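Local structure of Non-ribosomal peptide synthetase (Streptomyces halstedii, 3WVN) at residues P124-M129 against S242-F247; M285-S290 against R310-S315; V336-G341 against S349-H354; T343-I348 against G394-A399. The protein belongs to the non-ribosomal peptide synthetases, has the fold of the AMP-binding enzymes of the ANL clan and holds aspartic acid in a pocket. All coordinates share one frame; numbering follows the deposited sequence.

Interaction 1. Residues P124-M129 against S242-F247; sequences PLNPGM and SVSWDF. With ASP (aspartic acid), chain C.
Two serine hydroxyls come up to one amide oxygen, Asn-126 OD1, which lies 3.2 Å from Ser-244 OG and 3.3 Å from Ser-242 OG. The hydroxyls are joined to each other by a hydrogen bond of 2.7 Å between Ser-242 OG and Ser-244 OG, with either as the possible donor, so three polar oxygens cluster at this end of the contact. Asn-126 turns its amide to them by placing CG anti to the backbone N (chi1 -151°). Serine suits both positions because its short side chain carries a hydroxyl close to the main chain, and a type I turn from Ser-242 to Trp-245, closed by Trp-245 N to Ser-242 O at 3.1 Å, brings the pair together.

The other half is mainly packing of carbon against the backbone. Pro-124, in strand 121-125, lays its compact ring against the turn, with CG 3.7 Å from Val-243 O and CB 4.4 Å from Val-243 CG2, while Ser-244 CB lies 3.5 Å from Pro-124 O.

Beyond the turn Trp-245 takes the N-cap position of helix 246-258, and Asp-246 enters the ligand pocket, where its OD1 accepts a hydrogen bond of 2.8 Å from the N of the bound aspartic acid. Lys-346 forms a salt bridge to the same OD1. The chemistry thus divides: neutral hydroxyl and amide groups gather where the turn meets the loop after the strand, whereas a carboxylate meets the ligand's amino group.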
loop_
_atom_site.group_PDB
_atom_site.type_symbol
_atom_site.label_atom_id
_atom_site.label_comp_id
_atom_site.label_asym_id
_atom_site.label_seq_id
_atom_site.Cartn_x
_atom_site.Cartn_y
_atom_site.Cartn_z
ATOM N N PRO A 124 -1.807 9.758 -3.604
ATOM C CA PRO A 124 -2.988 9.099 -4.092
ATOM C C PRO A 124 -4.203 9.408 -3.221
ATOM O O PRO A 124 -4.135 9.275 -1.992
ATOM C CB PRO A 124 -2.647 7.627 -3.989
ATOM C CG PRO A 124 -1.737 7.583 -2.826
ATOM C CD PRO A 124 -0.923 8.832 -2.888
ATOM N N LEU A 125 -5.277 9.791 -3.877
ATOM C CA LEU A 125 -6.553 10.018 -3.240
ATOM C C LEU A 125 -7.610 9.088 -3.845
ATOM O O LEU A 125 -7.626 8.757 -5.029
ATOM C CB LEU A 125 -7.035 11.475 -3.409
ATOM C CG LEU A 125 -6.509 12.629 -2.522
ATOM C CD1 LEU A 125 -5.099 12.405 -2.139
ATOM C CD2 LEU A 125 -6.671 14.071 -3.048
ATOM N N ASN A 126 -8.525 8.724 -2.985
ATOM C CA ASN A 126 -9.643 7.914 -3.321
ATOM C C ASN A 126 -10.697 8.644 -4.185
ATOM O O ASN A 126 -11.082 9.748 -3.852
ATOM C CB ASN A 126 -10.286 7.475 -2.008
ATOM C CG ASN A 126 -10.959 6.165 -2.151
ATOM O OD1 ASN A 126 -10.299 5.134 -2.257
ATOM N ND2 ASN A 126 -12.277 6.188 -2.233
ATOM N N PRO A 127 -11.168 8.019 -5.289
ATOM C CA PRO A 127 -12.277 8.591 -6.040
ATOM C C PRO A 127 -13.497 8.605 -5.137
ATOM O O PRO A 127 -13.621 7.749 -4.249
ATOM C CB PRO A 127 -12.529 7.576 -7.158
ATOM C CG PRO A 127 -11.323 6.721 -7.195
ATOM C CD PRO A 127 -10.858 6.671 -5.774
ATOM N N GLY A 128 -14.420 9.510 -5.369
ATOM C CA GLY A 128 -15.588 9.610 -4.492
ATOM C C GLY A 128 -15.496 10.566 -3.303
ATOM O O GLY A 128 -16.503 10.826 -2.663
ATOM N N MET A 129 -14.318 11.101 -2.987
ATOM C CA MET A 129 -14.243 12.113 -1.938
ATOM C C MET A 129 -15.195 13.235 -2.217
ATOM O O MET A 129 -15.389 13.587 -3.366
ATOM C CB MET A 129 -12.842 12.677 -1.836
ATOM C CG MET A 129 -11.909 11.708 -1.166
ATOM S SD MET A 129 -10.224 12.281 -1.232
ATOM C CE MET A 129 -10.231 13.761 -0.301
ATOM N N SER A 242 -7.912 0.100 -2.282
ATOM C CA SER A 242 -7.415 1.181 -3.122
ATOM C C SER A 242 -5.939 1.398 -2.796
ATOM O O SER A 242 -5.553 1.289 -1.644
ATOM C CB SER A 242 -8.224 2.464 -2.859
ATOM O OG SER A 242 -7.550 3.629 -3.341
ATOM N N VAL A 243 -5.144 1.782 -3.797
ATOM C CA VAL A 243 -3.763 2.227 -3.564
ATOM C C VAL A 243 -3.660 3.565 -2.825
ATOM O O VAL A 243 -2.557 3.977 -2.442
ATOM C CB VAL A 243 -2.908 2.344 -4.856
ATOM C CG1 VAL A 243 -3.034 1.081 -5.699
ATOM C CG2 VAL A 243 -3.301 3.579 -5.671
ATOM N N SER A 244 -4.774 4.272 -2.644
ATOM C CA SER A 244 -4.753 5.431 -1.757
ATOM C C SER A 244 -4.598 5.055 -0.271
ATOM O O SER A 244 -4.279 5.881 0.554
ATOM C CB SER A 244 -6.006 6.288 -1.974
ATOM O OG SER A 244 -7.159 5.588 -1.555
ATOM N N TRP A 245 -4.844 3.803 0.056
ATOM C CA TRP A 245 -4.661 3.262 1.404
ATOM C C TRP A 245 -3.298 2.525 1.319
ATOM O O TRP A 245 -3.006 1.928 0.308
ATOM C CB TRP A 245 -5.816 2.262 1.605
ATOM C CG TRP A 245 -6.085 1.633 2.941
ATOM C CD1 TRP A 245 -5.311 1.630 4.087
ATOM C CD2 TRP A 245 -7.208 0.797 3.222
ATOM N NE1 TRP A 245 -5.934 0.884 5.083
ATOM C CE2 TRP A 245 -7.097 0.363 4.565
ATOM C CE3 TRP A 245 -8.321 0.407 2.471
ATOM C CZ2 TRP A 245 -8.062 -0.441 5.160
ATOM C CZ3 TRP A 245 -9.289 -0.394 3.066
ATOM C CH2 TRP A 245 -9.151 -0.809 4.397
ATOM N N ASP A 246 -2.482 2.566 2.357
ATOM C CA ASP A 246 -1.214 1.835 2.306
ATOM C C ASP A 246 -1.388 0.312 2.206
ATOM O O ASP A 246 -0.449 -0.409 1.839
ATOM C CB ASP A 246 -0.259 2.245 3.446
ATOM C CG ASP A 246 -0.668 1.730 4.827
ATOM O OD1 ASP A 246 -1.450 0.739 4.972
ATOM O OD2 ASP A 246 -0.137 2.330 5.805
ATOM N N PHE A 247 -2.601 -0.174 2.476
ATOM C CA PHE A 247 -2.876 -1.600 2.320
ATOM C C PHE A 247 -2.736 -1.952 0.861
ATOM O O PHE A 247 -1.949 -2.800 0.499
ATOM C CB PHE A 247 -4.275 -1.936 2.851
ATOM C CG PHE A 247 -4.343 -3.223 3.588
ATOM C CD1 PHE A 247 -3.604 -4.330 3.186
ATOM C CD2 PHE A 247 -5.152 -3.346 4.692
ATOM C CE1 PHE A 247 -3.663 -5.540 3.885
ATOM C CE2 PHE A 247 -5.231 -4.564 5.383
ATOM C CZ PHE A 247 -4.515 -5.666 4.967
HETATM N N ASP C . -1.353 0.586 7.766
HETATM C CA ASP C . -1.839 -0.637 8.523
HETATM C C ASP C . -1.298 -1.946 7.983
HETATM O O ASP C . -1.066 -2.056 6.743
HETATM C CB ASP C . -3.365 -0.706 8.552
HETATM C CG ASP C . -4.032 0.677 8.874
HETATM O OD1 ASP C . -5.281 0.770 8.748
HETATM O OD2 ASP C . -3.315 1.657 9.222
HETATM O OXT ASP C . -1.129 -2.891 8.800
#

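Interaction 2. Residues M285-S290 against R310-S315; sequences MPIVPS and RMFTNS. With ASP (aspartic acid), chain C.
Met-285 and Ile-287 each exchange backbone contacts with strand 311-314, the parallel neighbour that completes a beta-alpha-beta unit with strand 284-287 and helix 289-300. Met-285 N gives its hydrogen to Met-311 O (3.0 Å), Met-285 O accepts from Thr-313 N (3.2 Å), and Ile-287 N donates to Thr-313 O (3.0 Å). Thr-313 therefore has both backbone polar groups satisfied by residues flanking Pro-286, whose nitrogen has no hydrogen to give; proline fits here because the pairing asks no donor of it.

Asn-314 carries the polar side chain of the contact. Its ND2 is engaged by Ala-317 O, outside the two segments, while OD1 rests 3.2 Å from Pro-289 CD; the adjacent proline nitrogen cannot donate to it.

On the face with Asn-314, apolar groups fill in. Ile-287 lays CD1 against Phe-312 CB (3.7 Å), and Met-285, with its chain fully extended (chi1 -174°), carries its sulfur to the edge of the Phe-312 ring in a Met-aromatic contact; methionine's long unbranched chain is what lets the sulfur reach that edge. Past the strand end, Ser-315 turns to the bound aspartic acid, and its hydroxyl OG donates to OXT at 2.7 Å.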
loop_
_atom_site.group_PDB
_atom_site.type_symbol
_atom_site.label_atom_id
_atom_site.label_comp_id
_atom_site.label_asym_id
_atom_site.label_seq_id
_atom_site.Cartn_x
_atom_site.Cartn_y
_atom_site.Cartn_z
ATOM N N MET A 285 -4.576 -12.906 -0.449
ATOM C CA MET A 285 -5.619 -11.905 -0.401
ATOM C C MET A 285 -5.550 -11.129 0.879
ATOM O O MET A 285 -5.795 -11.685 1.955
ATOM C CB MET A 285 -7.016 -12.559 -0.486
ATOM C CG MET A 285 -8.151 -11.563 -0.594
ATOM S SD MET A 285 -9.759 -12.424 -0.584
ATOM C CE MET A 285 -10.842 -11.023 -0.820
ATOM N N PRO A 286 -5.254 -9.859 0.773
ATOM C CA PRO A 286 -5.356 -8.994 1.940
ATOM C C PRO A 286 -6.851 -8.746 2.233
ATOM O O PRO A 286 -7.658 -8.534 1.309
ATOM C CB PRO A 286 -4.697 -7.690 1.484
ATOM C CG PRO A 286 -4.880 -7.670 -0.012
ATOM C CD PRO A 286 -4.728 -9.148 -0.394
ATOM N N ILE A 287 -7.177 -8.767 3.506
ATOM C CA ILE A 287 -8.498 -8.616 3.944
ATOM C C ILE A 287 -8.545 -7.594 5.022
ATOM O O ILE A 287 -7.534 -7.291 5.703
ATOM C CB ILE A 287 -9.121 -9.927 4.531
ATOM C CG1 ILE A 287 -8.197 -10.559 5.551
ATOM C CG2 ILE A 287 -9.444 -10.914 3.436
ATOM C CD1 ILE A 287 -8.850 -11.738 6.250
ATOM N N VAL A 288 -9.768 -7.169 5.224
ATOM C CA VAL A 288 -10.187 -6.411 6.384
ATOM C C VAL A 288 -11.421 -7.141 6.928
ATOM O O VAL A 288 -12.037 -7.940 6.193
ATOM C CB VAL A 288 -10.397 -4.976 5.780
ATOM C CG1 VAL A 288 -11.832 -4.538 5.649
ATOM C CG2 VAL A 288 -9.446 -3.978 6.407
ATOM N N PRO A 289 -11.759 -6.981 8.212
ATOM C CA PRO A 289 -12.855 -7.855 8.721
ATOM C C PRO A 289 -14.199 -7.825 7.942
ATOM O O PRO A 289 -14.836 -8.877 7.757
ATOM C CB PRO A 289 -13.046 -7.334 10.111
ATOM C CG PRO A 289 -11.665 -6.896 10.517
ATOM C CD PRO A 289 -11.087 -6.265 9.312
ATOM N N SER A 290 -14.621 -6.654 7.439
ATOM C CA SER A 290 -15.901 -6.580 6.739
ATOM C C SER A 290 -15.841 -7.331 5.403
ATOM O O SER A 290 -16.810 -7.986 4.989
ATOM C CB SER A 290 -16.332 -5.129 6.514
ATOM O OG SER A 290 -15.344 -4.457 5.763
ATOM N N ARG A 310 -4.097 -19.414 -0.576
ATOM C CA ARG A 310 -3.216 -19.926 0.446
ATOM C C ARG A 310 -3.056 -18.997 1.680
ATOM O O ARG A 310 -2.574 -19.416 2.761
ATOM C CB ARG A 310 -1.859 -20.288 -0.183
ATOM C CG ARG A 310 -0.819 -19.139 -0.294
ATOM C CD ARG A 310 0.403 -19.622 -1.065
ATOM N NE ARG A 310 1.437 -18.616 -1.248
ATOM C CZ ARG A 310 2.307 -18.223 -0.324
ATOM N NH1 ARG A 310 2.273 -18.750 0.892
ATOM N NH2 ARG A 310 3.223 -17.322 -0.605
ATOM N N MET A 311 -3.472 -17.750 1.562
ATOM C CA MET A 311 -3.312 -16.828 2.679
ATOM C C MET A 311 -4.253 -15.655 2.634
ATOM O O MET A 311 -4.528 -15.059 1.571
ATOM C CB MET A 311 -1.866 -16.326 2.776
ATOM C CG MET A 311 -1.574 -15.665 4.103
ATOM S SD MET A 311 0.110 -15.099 4.249
ATOM C CE MET A 311 1.010 -16.657 4.029
ATOM N N PHE A 312 -4.764 -15.323 3.793
ATOM C CA PHE A 312 -5.488 -14.122 3.995
ATOM C C PHE A 312 -4.677 -13.347 5.046
ATOM O O PHE A 312 -4.318 -13.942 6.100
ATOM C CB PHE A 312 -6.885 -14.402 4.565
ATOM C CG PHE A 312 -7.773 -15.195 3.665
ATOM C CD1 PHE A 312 -8.497 -14.554 2.651
ATOM C CD2 PHE A 312 -7.906 -16.551 3.821
ATOM C CE1 PHE A 312 -9.306 -15.266 1.810
ATOM C CE2 PHE A 312 -8.732 -17.304 2.991
ATOM C CZ PHE A 312 -9.442 -16.654 1.994
ATOM N N THR A 313 -4.455 -12.048 4.814
ATOM C CA THR A 313 -3.700 -11.221 5.747
ATOM C C THR A 313 -4.554 -10.054 6.159
ATOM O O THR A 313 -4.883 -9.196 5.320
ATOM C CB THR A 313 -2.391 -10.665 5.135
ATOM O OG1 THR A 313 -2.681 -9.899 3.934
ATOM C CG2 THR A 313 -1.498 -11.775 4.752
ATOM N N ASN A 314 -4.820 -9.991 7.466
ATOM C CA ASN A 314 -5.763 -9.056 8.014
ATOM C C ASN A 314 -5.082 -7.986 8.852
ATOM O O ASN A 314 -4.226 -8.257 9.683
ATOM C CB ASN A 314 -6.797 -9.747 8.871
ATOM C CG ASN A 314 -7.821 -8.768 9.426
ATOM O OD1 ASN A 314 -8.814 -8.448 8.766
ATOM N ND2 ASN A 314 -7.546 -8.237 10.604
ATOM N N SER A 315 -5.443 -6.734 8.567
ATOM C CA SER A 315 -5.067 -5.663 9.429
ATOM C C SER A 315 -6.190 -4.660 9.454
ATOM O O SER A 315 -7.281 -4.912 8.938
ATOM C CB SER A 315 -3.780 -4.976 8.916
ATOM O OG SER A 315 -3.140 -4.310 9.994
HETATM N N ASP C . -1.353 0.586 7.766
HETATM C CA ASP C . -1.839 -0.637 8.523
HETATM C C ASP C . -1.298 -1.946 7.983
HETATM O O ASP C . -1.066 -2.056 6.743
HETATM C CB ASP C . -3.365 -0.706 8.552
HETATM C CG ASP C . -4.032 0.677 8.874
HETATM O OD1 ASP C . -5.281 0.770 8.748
HETATM O OD2 ASP C . -3.315 1.657 9.222
HETATM O OXT ASP C . -1.129 -2.891 8.800
#

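Interaction 3. Residues V336-G341 against S349-H354; sequences VVRMYG and SIMPPH. With ASP (aspartic acid), chain C.
Tyr-340 and Ser-349 exchange two backbone hydrogen bonds, Tyr-340 N to Ser-349 O (2.9 Å) and Ser-349 N to Tyr-340 O (3.1 Å). A third, Met-351 N to Arg-338 O (2.9 Å, 173° at the hydrogen), continues the pairing beyond the short strand 349-350. Between them Met-339 and Ile-350 form a non-hydrogen-bonded pair.

These bonds close a beta hairpin of strands 335-340 and 349-350, whose eight-residue connection supplies residues of the ligand pocket.

The apolar contacts lie on the face of Met-339 and Ile-350, which run side by side with Met-339 SD 4.0 Å from Ile-350 CG1. The two branches of Val-337 let it meet Ile-350 through CG1 and Pro-353 through CG2 at once.

Polar side chains occupy the face of Tyr-340. Ser-349 OG lies in plane at the edge of the tyrosine ring but is bonded to Val-363 O, while the phenol bonds Asp-427. Arg-338 binds Ser-362 O through NH2. Met-351, with CG anti to the backbone N (chi1 -172°) and bent at chi2, runs beside Arg-338, its CG over one guanidinium face, offset toward the rim.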
loop_
_atom_site.group_PDB
_atom_site.type_symbol
_atom_site.label_atom_id
_atom_site.label_comp_id
_atom_site.label_asym_id
_atom_site.label_seq_id
_atom_site.Cartn_x
_atom_site.Cartn_y
_atom_site.Cartn_z
ATOM N N VAL A 336 -4.700 -17.876 7.923
ATOM C CA VAL A 336 -5.347 -16.632 8.272
ATOM C C VAL A 336 -4.454 -15.895 9.241
ATOM O O VAL A 336 -4.213 -16.375 10.327
ATOM C CB VAL A 336 -6.674 -16.866 8.954
ATOM C CG1 VAL A 336 -7.318 -15.515 9.318
ATOM C CG2 VAL A 336 -7.568 -17.693 8.059
ATOM N N VAL A 337 -3.945 -14.756 8.822
ATOM C CA VAL A 337 -2.793 -14.123 9.446
ATOM C C VAL A 337 -3.212 -12.769 10.013
ATOM O O VAL A 337 -3.678 -11.886 9.280
ATOM C CB VAL A 337 -1.659 -13.894 8.399
ATOM C CG1 VAL A 337 -0.512 -13.090 8.991
ATOM C CG2 VAL A 337 -1.174 -15.227 7.900
ATOM N N ARG A 338 -3.037 -12.612 11.312
ATOM C CA ARG A 338 -3.399 -11.404 11.982
ATOM C C ARG A 338 -2.203 -10.456 11.946
ATOM O O ARG A 338 -1.031 -10.913 12.072
ATOM C CB ARG A 338 -3.731 -11.789 13.404
ATOM C CG ARG A 338 -5.040 -12.580 13.514
ATOM C CD ARG A 338 -4.918 -13.916 14.301
ATOM N NE ARG A 338 -4.332 -13.763 15.582
ATOM C CZ ARG A 338 -3.610 -14.682 16.268
ATOM N NH1 ARG A 338 -3.330 -15.882 15.831
ATOM N NH2 ARG A 338 -3.219 -14.362 17.480
ATOM N N MET A 339 -2.483 -9.169 11.769
ATOM C CA MET A 339 -1.482 -8.111 11.733
ATOM C C MET A 339 -2.051 -6.879 12.382
ATOM O O MET A 339 -3.239 -6.796 12.579
ATOM C CB MET A 339 -1.079 -7.761 10.298
ATOM C CG MET A 339 -0.897 -9.010 9.454
ATOM S SD MET A 339 -0.230 -8.712 7.828
ATOM C CE MET A 339 -1.546 -7.648 7.198
ATOM N N TYR A 340 -1.192 -5.945 12.747
ATOM C CA TYR A 340 -1.631 -4.679 13.311
ATOM C C TYR A 340 -0.667 -3.616 12.824
ATOM O O TYR A 340 0.544 -3.800 12.796
ATOM C CB TYR A 340 -1.665 -4.768 14.848
ATOM C CG TYR A 340 -1.403 -3.474 15.586
ATOM C CD1 TYR A 340 -2.322 -2.417 15.518
ATOM C CD2 TYR A 340 -0.270 -3.318 16.381
ATOM C CE1 TYR A 340 -2.121 -1.263 16.224
ATOM C CE2 TYR A 340 -0.048 -2.144 17.100
ATOM C CZ TYR A 340 -0.973 -1.116 17.003
ATOM O OH TYR A 340 -0.725 0.062 17.682
ATOM N N GLY A 341 -1.198 -2.459 12.469
ATOM C CA GLY A 341 -0.329 -1.377 12.038
ATOM C C GLY A 341 -0.986 -0.039 12.087
ATOM O O GLY A 341 -2.197 0.067 12.261
ATOM N N SER A 349 3.124 -5.067 13.820
ATOM C CA SER A 349 3.298 -6.478 14.165
ATOM C C SER A 349 2.569 -7.366 13.164
ATOM O O SER A 349 1.528 -6.991 12.632
ATOM C CB SER A 349 2.777 -6.743 15.564
ATOM O OG SER A 349 1.355 -6.601 15.590
ATOM N N ILE A 350 3.147 -8.548 12.946
ATOM C CA ILE A 350 2.546 -9.663 12.195
ATOM C C ILE A 350 2.668 -10.944 13.039
ATOM O O ILE A 350 3.752 -11.251 13.582
ATOM C CB ILE A 350 3.258 -9.885 10.852
ATOM C CG1 ILE A 350 3.098 -8.628 9.965
ATOM C CG2 ILE A 350 2.690 -11.081 10.165
ATOM C CD1 ILE A 350 3.831 -8.749 8.649
ATOM N N MET A 351 1.580 -11.718 13.101
ATOM C CA MET A 351 1.618 -13.083 13.669
ATOM C C MET A 351 2.175 -13.982 12.602
ATOM O O MET A 351 1.672 -14.041 11.490
ATOM C CB MET A 351 0.237 -13.586 14.027
ATOM C CG MET A 351 0.269 -14.901 14.791
ATOM S SD MET A 351 1.219 -14.755 16.354
ATOM C CE MET A 351 -0.055 -14.111 17.386
ATOM N N PRO A 352 3.283 -14.646 12.893
ATOM C CA PRO A 352 3.759 -15.523 11.848
ATOM C C PRO A 352 2.697 -16.505 11.374
ATOM O O PRO A 352 2.112 -17.204 12.198
ATOM C CB PRO A 352 4.912 -16.274 12.545
ATOM C CG PRO A 352 5.451 -15.261 13.487
ATOM C CD PRO A 352 4.268 -14.481 13.977
ATOM N N PRO A 353 2.582 -16.680 10.070
ATOM C CA PRO A 353 1.636 -17.602 9.486
ATOM C C PRO A 353 1.587 -18.977 10.206
ATOM O O PRO A 353 0.500 -19.474 10.498
ATOM C CB PRO A 353 2.157 -17.770 8.095
ATOM C CG PRO A 353 2.743 -16.442 7.740
ATOM C CD PRO A 353 3.336 -15.936 9.036
ATOM N N HIS A 354 2.759 -19.556 10.495
ATOM C CA HIS A 354 2.823 -20.896 11.034
ATOM C C HIS A 354 2.297 -20.916 12.449
ATOM O O HIS A 354 2.033 -21.976 12.951
ATOM C CB HIS A 354 4.263 -21.495 10.947
ATOM C CG HIS A 354 5.197 -20.993 12.008
ATOM N ND1 HIS A 354 5.852 -19.782 11.917
ATOM C CD2 HIS A 354 5.580 -21.536 13.185
ATOM C CE1 HIS A 354 6.565 -19.577 13.010
ATOM N NE2 HIS A 354 6.435 -20.636 13.787
HETATM N N ASP C . -1.353 0.586 7.766
HETATM C CA ASP C . -1.839 -0.637 8.523
HETATM C C ASP C . -1.298 -1.946 7.983
HETATM O O ASP C . -1.066 -2.056 6.743
HETATM C CB ASP C . -3.365 -0.706 8.552
HETATM C CG ASP C . -4.032 0.677 8.874
HETATM O OD1 ASP C . -5.281 0.770 8.748
HETATM O OD2 ASP C . -3.315 1.657 9.222
HETATM O OXT ASP C . -1.129 -2.891 8.800
#

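Interaction 4. Residues T343-I348 against G394-A399; sequences TECKRI and GPHVMA. With ASP (aspartic acid), chain C.
Cys-345 places its CB over one face of the His-396 ring, 4.1 Å from the centroid, a CH-pi contact. At the ring's edge, in its plane, Arg-347 O lies 3.1 Å from His-396 CD2. The small cysteine and the flat imidazole suit this tight approach, and a water lies 3.0 Å from His-396 NE2.

Alongside, Met-398 N donates to Glu-344 O at 3.0 Å, in the carbonyl plane; that oxygen also takes a bond from Tyr-412 OH. Met-398 CB and CG pack against the same carbonyl, and its chain runs on toward Lys-346 CB.

The same loop faces the bound aspartic acid. Lys-346 O accepts the ligand's N, and Lys-346 NZ donates to its O at 2.9 Å. Arg-347, bent at chi3 (-67°), turns the guanidinium edge to the carboxylate: NE binds OXT at 2.8 Å and NH2 binds O at 2.6 Å. Phe-247 adds a cation-pi contact to this arginine. Two positive side chains therefore meet the ligand's alpha-carboxylate, which probably favours its anionic form.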
loop_
_atom_site.group_PDB
_atom_site.type_symbol
_atom_site.label_atom_id
_atom_site.label_comp_id
_atom_site.label_asym_id
_atom_site.label_seq_id
_atom_site.Cartn_x
_atom_site.Cartn_y
_atom_site.Cartn_z
ATOM N N THR A 343 -0.471 3.793 9.706
ATOM C CA THR A 343 0.123 4.306 8.504
ATOM C C THR A 343 1.447 4.998 8.861
ATOM O O THR A 343 2.409 4.950 8.097
ATOM C CB THR A 343 -0.827 5.258 7.763
ATOM O OG1 THR A 343 -1.942 4.518 7.309
ATOM C CG2 THR A 343 -0.138 5.853 6.541
ATOM N N GLU A 344 1.506 5.531 10.074
ATOM C CA GLU A 344 2.701 6.231 10.607
ATOM C C GLU A 344 4.003 5.429 10.499
ATOM O O GLU A 344 5.078 6.028 10.476
ATOM C CB GLU A 344 2.459 6.559 12.075
ATOM C CG GLU A 344 1.569 7.754 12.340
ATOM C CD GLU A 344 0.065 7.534 12.125
ATOM O OE1 GLU A 344 -0.400 6.441 11.697
ATOM O OE2 GLU A 344 -0.674 8.516 12.344
ATOM N N CYS A 345 3.917 4.088 10.501
ATOM C CA CYS A 345 5.099 3.247 10.253
ATOM C C CYS A 345 4.768 2.060 9.368
ATOM O O CYS A 345 5.464 1.037 9.427
ATOM C CB CYS A 345 5.684 2.748 11.559
ATOM S SG CYS A 345 4.590 1.691 12.516
ATOM N N LYS A 346 3.717 2.217 8.541
ATOM C CA LYS A 346 3.106 1.157 7.725
ATOM C C LYS A 346 2.504 0.029 8.525
ATOM O O LYS A 346 1.308 -0.160 8.495
ATOM C CB LYS A 346 4.067 0.566 6.673
ATOM C CG LYS A 346 3.522 -0.692 5.951
ATOM C CD LYS A 346 2.100 -0.487 5.343
ATOM C CE LYS A 346 1.588 -1.804 4.780
ATOM N NZ LYS A 346 0.235 -1.749 4.173
ATOM N N ARG A 347 3.330 -0.742 9.205
ATOM C CA ARG A 347 2.849 -1.877 9.983
ATOM C C ARG A 347 3.724 -2.101 11.206
ATOM O O ARG A 347 4.875 -1.713 11.216
ATOM C CB ARG A 347 2.758 -3.089 9.094
ATOM C CG ARG A 347 2.146 -4.313 9.760
ATOM C CD ARG A 347 1.774 -5.371 8.701
ATOM N NE ARG A 347 0.694 -4.816 7.925
ATOM C CZ ARG A 347 0.406 -5.122 6.672
ATOM N NH1 ARG A 347 1.092 -6.026 5.997
ATOM N NH2 ARG A 347 -0.609 -4.505 6.081
ATOM N N ILE A 348 3.142 -2.664 12.255
ATOM C CA ILE A 348 3.801 -2.747 13.534
ATOM C C ILE A 348 4.109 -4.194 13.939
ATOM O O ILE A 348 5.256 -4.498 14.315
ATOM C CB ILE A 348 2.947 -2.083 14.597
ATOM C CG1 ILE A 348 2.939 -0.582 14.353
ATOM C CG2 ILE A 348 3.479 -2.389 15.990
ATOM C CD1 ILE A 348 1.892 0.137 15.162
ATOM N N GLY A 394 12.235 1.917 14.572
ATOM C CA GLY A 394 12.866 1.182 13.459
ATOM C C GLY A 394 12.876 1.922 12.133
ATOM O O GLY A 394 12.379 3.053 12.035
ATOM N N PRO A 395 13.419 1.287 11.090
ATOM C CA PRO A 395 13.591 1.858 9.740
ATOM C C PRO A 395 12.304 1.935 8.927
ATOM O O PRO A 395 12.312 2.347 7.774
ATOM C CB PRO A 395 14.570 0.927 9.059
ATOM C CG PRO A 395 14.849 -0.181 10.044
ATOM C CD PRO A 395 13.934 -0.080 11.198
ATOM N N HIS A 396 11.202 1.532 9.531
ATOM C CA HIS A 396 9.857 1.711 8.964
ATOM C C HIS A 396 9.129 2.977 9.468
ATOM O O HIS A 396 8.112 3.349 8.921
ATOM C CB HIS A 396 9.007 0.461 9.250
ATOM C CG HIS A 396 8.768 0.175 10.699
ATOM N ND1 HIS A 396 9.660 0.491 11.714
ATOM C CD2 HIS A 396 7.750 -0.479 11.295
ATOM C CE1 HIS A 396 9.177 0.075 12.871
ATOM N NE2 HIS A 396 8.013 -0.513 12.640
ATOM N N VAL A 397 9.618 3.581 10.547
ATOM C CA VAL A 397 8.948 4.724 11.140
ATOM C C VAL A 397 9.110 5.869 10.138
ATOM O O VAL A 397 10.237 6.191 9.752
ATOM C CB VAL A 397 9.580 5.089 12.476
ATOM C CG1 VAL A 397 8.999 6.411 13.045
ATOM C CG2 VAL A 397 9.434 3.957 13.458
ATOM N N MET A 398 7.991 6.424 9.681
ATOM C CA MET A 398 7.985 7.320 8.540
ATOM C C MET A 398 8.439 8.708 8.995
ATOM O O MET A 398 8.693 8.921 10.179
ATOM C CB MET A 398 6.594 7.363 7.925
ATOM C CG MET A 398 6.135 6.040 7.311
ATOM S SD MET A 398 7.156 5.626 5.871
ATOM C CE MET A 398 6.783 3.847 5.795
ATOM N N ALA A 399 8.541 9.651 8.067
ATOM C CA ALA A 399 9.151 10.952 8.375
ATOM C C ALA A 399 8.233 11.955 9.066
ATOM O O ALA A 399 8.510 13.113 9.022
ATOM C CB ALA A 399 9.695 11.567 7.097
HETATM N N ASP C . -1.353 0.586 7.766
HETATM C CA ASP C . -1.839 -0.637 8.523
HETATM C C ASP C . -1.298 -1.946 7.983
HETATM O O ASP C . -1.066 -2.056 6.743
HETATM C CB ASP C . -3.365 -0.706 8.552
HETATM C CG ASP C . -4.032 0.677 8.874
HETATM O OD1 ASP C . -5.281 0.770 8.748
HETATM O OD2 ASP C . -3.315 1.657 9.222
HETATM O OXT ASP C . -1.129 -2.891 8.800
HETATM O O HOH W 1 7.117 -2.771 14.415
#

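How the interactions relate
All four interactions send residues to the bound aspartic acid. Interactions 2 and 3 have centres about 10 Å apart and share one sheet, with Phe-312 O 2.9 Å from Val-337 N. Residues 343-348 of interaction 4 belong to the hairpin connection of interaction 3, so their segments alternate along the chain, and Tyr-340 O lies 2.9 Å from Ile-348 N. Interaction 1 is farther off, its centre 18 to 23 Å from the others, yet its helix start reaches them: Asp-246 OD1 forms a salt bridge with Lys-346 NZ (3.1 Å) and Phe-247 CE1 packs 3.4 Å from Pro-286 CB. Asp-246 OD1 and the backbone O of Lys-346 both accept from the ligand's N, while Ser-315 and Arg-347 share its OXT.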